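Local coordinates for protein alcohol dehydrogenase (Aeropyrum pernix, PDB 1H2B) that probably catalyses the zinc- and NAD-dependent oxidation of alcohols to aldehydes or ketones in a hyperthermophilic archaeon, at residues Pro74-His79 with Gly136-Met141. Numbering follows the deposited sequence.
With ZN (zinc ion), chain J; OCA (octanoic acid (caprylic acid)), chain H.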
loop_
_atom_site.group_PDB
_atom_site.type_symbol
_atom_site.label_atom_id
_atom_site.label_comp_id
_atom_site.label_asym_id
_atom_site.label_seq_id
_atom_site.Cartn_x
_atom_site.Cartn_y
_atom_site.Cartn_z
ATOM N N PRO B 74 33.411 -29.940 -5.569
ATOM C CA PRO B 74 32.309 -29.806 -6.543
ATOM C C PRO B 74 30.898 -29.843 -5.962
ATOM O O PRO B 74 30.673 -30.335 -4.847
ATOM C CB PRO B 74 32.488 -31.047 -7.418
ATOM C CG PRO B 74 33.077 -32.060 -6.486
ATOM C CD PRO B 74 33.976 -31.306 -5.579
ATOM N N TYR B 75 29.949 -29.326 -6.750
ATOM C CA TYR B 75 28.526 -29.473 -6.442
ATOM C C TYR B 75 27.688 -29.528 -7.695
ATOM O O TYR B 75 28.077 -29.049 -8.766
ATOM C CB TYR B 75 28.014 -28.376 -5.510
ATOM C CG TYR B 75 27.926 -26.963 -6.064
ATOM C CD1 TYR B 75 26.687 -26.368 -6.323
ATOM C CD2 TYR B 75 29.076 -26.199 -6.264
ATOM C CE1 TYR B 75 26.602 -25.040 -6.773
ATOM C CE2 TYR B 75 28.999 -24.899 -6.711
ATOM C CZ TYR B 75 27.763 -24.318 -6.969
ATOM O OH TYR B 75 27.726 -23.002 -7.392
ATOM N N THR B 76 26.510 -30.127 -7.546
ATOM C CA THR B 76 25.617 -30.353 -8.653
ATOM C C THR B 76 24.751 -29.108 -8.860
ATOM O O THR B 76 24.213 -28.552 -7.901
ATOM C CB THR B 76 24.710 -31.505 -8.270
ATOM O OG1 THR B 76 25.532 -32.670 -8.119
ATOM C CG2 THR B 76 23.738 -31.863 -9.383
ATOM N N LEU B 77 24.656 -28.678 -10.114
ATOM C CA LEU B 77 23.840 -27.474 -10.375
ATOM C C LEU B 77 22.381 -27.892 -10.571
ATOM O O LEU B 77 22.041 -29.087 -10.593
ATOM C CB LEU B 77 24.353 -26.715 -11.611
ATOM C CG LEU B 77 25.732 -26.044 -11.551
ATOM C CD1 LEU B 77 25.804 -24.839 -12.547
ATOM C CD2 LEU B 77 26.316 -25.737 -10.205
ATOM N N GLY B 78 21.521 -26.885 -10.726
ATOM C CA GLY B 78 20.116 -27.059 -11.151
ATOM C C GLY B 78 19.172 -26.587 -10.055
ATOM O O GLY B 78 19.009 -27.290 -9.047
ATOM N N HIS B 79 18.516 -25.443 -10.255
ATOM C CA HIS B 79 17.667 -24.882 -9.191
ATOM C C HIS B 79 16.226 -24.616 -9.642
ATOM O O HIS B 79 15.485 -23.868 -8.968
ATOM C CB HIS B 79 18.280 -23.573 -8.640
ATOM C CG HIS B 79 18.528 -22.549 -9.705
ATOM N ND1 HIS B 79 19.694 -22.524 -10.448
ATOM C CD2 HIS B 79 17.793 -21.478 -10.109
ATOM C CE1 HIS B 79 19.633 -21.510 -11.299
ATOM N NE2 HIS B 79 18.487 -20.875 -11.132
ATOM N N GLY B 136 19.416 -30.013 -8.925
ATOM C CA GLY B 136 18.510 -30.913 -9.630
ATOM C C GLY B 136 18.989 -31.525 -10.952
ATOM O O GLY B 136 18.251 -32.267 -11.598
ATOM N N PHE B 137 20.209 -31.172 -11.374
ATOM C CA PHE B 137 20.747 -31.802 -12.594
ATOM C C PHE B 137 21.297 -33.180 -12.216
ATOM O O PHE B 137 22.510 -33.424 -12.254
ATOM C CB PHE B 137 21.864 -30.946 -13.231
ATOM C CG PHE B 137 21.408 -29.613 -13.781
ATOM C CD1 PHE B 137 22.299 -28.545 -13.771
ATOM C CD2 PHE B 137 20.142 -29.458 -14.363
ATOM C CE1 PHE B 137 21.921 -27.284 -14.306
ATOM C CE2 PHE B 137 19.737 -28.233 -14.887
ATOM C CZ PHE B 137 20.625 -27.147 -14.861
ATOM N N ALA B 138 20.391 -34.063 -11.793
ATOM C CA ALA B 138 20.745 -35.359 -11.207
ATOM C C ALA B 138 19.493 -36.209 -11.170
ATOM O O ALA B 138 18.369 -35.714 -11.352
ATOM C CB ALA B 138 21.292 -35.193 -9.786
ATOM N N GLU B 139 19.658 -37.493 -10.901
ATOM C CA GLU B 139 18.488 -38.358 -10.825
ATOM C C GLU B 139 17.637 -38.040 -9.579
ATOM O O GLU B 139 16.387 -38.111 -9.639
ATOM C CB GLU B 139 18.951 -39.832 -10.805
ATOM C CG GLU B 139 17.816 -40.839 -10.919
ATOM C CD GLU B 139 18.246 -42.310 -10.910
ATOM O OE1 GLU B 139 19.458 -42.609 -10.736
ATOM O OE2 GLU B 139 17.350 -43.180 -11.067
ATOM N N PHE B 140 18.302 -37.703 -8.485
ATOM C CA PHE B 140 17.619 -37.432 -7.212
ATOM C C PHE B 140 18.175 -36.190 -6.585
ATOM O O PHE B 140 19.363 -35.834 -6.787
ATOM C CB PHE B 140 17.793 -38.582 -6.192
ATOM C CG PHE B 140 17.213 -39.905 -6.651
ATOM C CD1 PHE B 140 18.032 -40.871 -7.255
ATOM C CD2 PHE B 140 15.877 -40.162 -6.502
ATOM C CE1 PHE B 140 17.505 -42.067 -7.693
ATOM C CE2 PHE B 140 15.325 -41.375 -6.927
ATOM C CZ PHE B 140 16.147 -42.330 -7.520
ATOM N N MET B 141 17.352 -35.545 -5.766
ATOM C CA MET B 141 17.799 -34.347 -5.063
ATOM C C MET B 141 17.083 -34.248 -3.735
ATOM O O MET B 141 15.893 -34.490 -3.662
ATOM C CB MET B 141 17.456 -33.085 -5.902
ATOM C CG MET B 141 18.096 -31.843 -5.319
ATOM S SD MET B 141 17.423 -30.307 -6.118
ATOM C CE MET B 141 16.112 -29.956 -4.889
HETATM ZN ZN ZN J . 17.767 -19.153 -12.025
HETATM C C1 OCA H . 18.376 -17.557 -9.651
HETATM C C2 OCA H . 19.264 -16.535 -8.926
HETATM C C3 OCA H . 19.009 -16.564 -7.410
HETATM C C4 OCA H . 20.079 -15.887 -6.569
HETATM C C5 OCA H . 19.795 -16.147 -5.090
HETATM C C6 OCA H . 20.701 -15.306 -4.193
HETATM C C7 OCA H . 20.390 -15.446 -2.707
HETATM C C8 OCA H . 21.348 -14.576 -1.913
HETATM O O1 OCA H . 18.568 -17.810 -10.872
HETATM O O2 OCA H . 17.439 -18.117 -9.043
#
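Gly78 and Gly136 bring the two backbones together, their CA atoms 4.4 Å apart, and two successive amides reach across: Phe137 N donates to Leu77 O at 2.9 Å, and Gly136 N to Gly78 O at 2.8 Å. Asn81 ND2 gives Gly78 O a second donor. Phe137, centre of an inverse gamma turn, then presents one face of its ring to Gly78, whose CA lies over the ring centre, 3.6 Å from the centroid and 8° off the normal, a CH-pi contact. Gly78 N lies over the same face, 3.6 Å from Phe137 CE1. In Phe137, CG lies beside the backbone N (chi1 -66°), anti to the carbonyl carbon, and CD1 packs on Leu77 CB at 3.5 Å. Further back along the chain, the methyl CG2 of Thr76 lies 3.5 Å from Phe137 O and brushes Ala138 CB, while Thr76 OG1 is hydrogen-bonded to Arg20 NE. The next residue after Gly78, His79, binds zinc through NE2 at 2.1 Å, alongside Cys54, Asp168 and octanoate O1. Two buried backbone hydrogen bonds and the Phe137 ring thus hold Gly78 next to His79 within the GroES-like domain, an arrangement that may help to position the active-site histidine from the second shell.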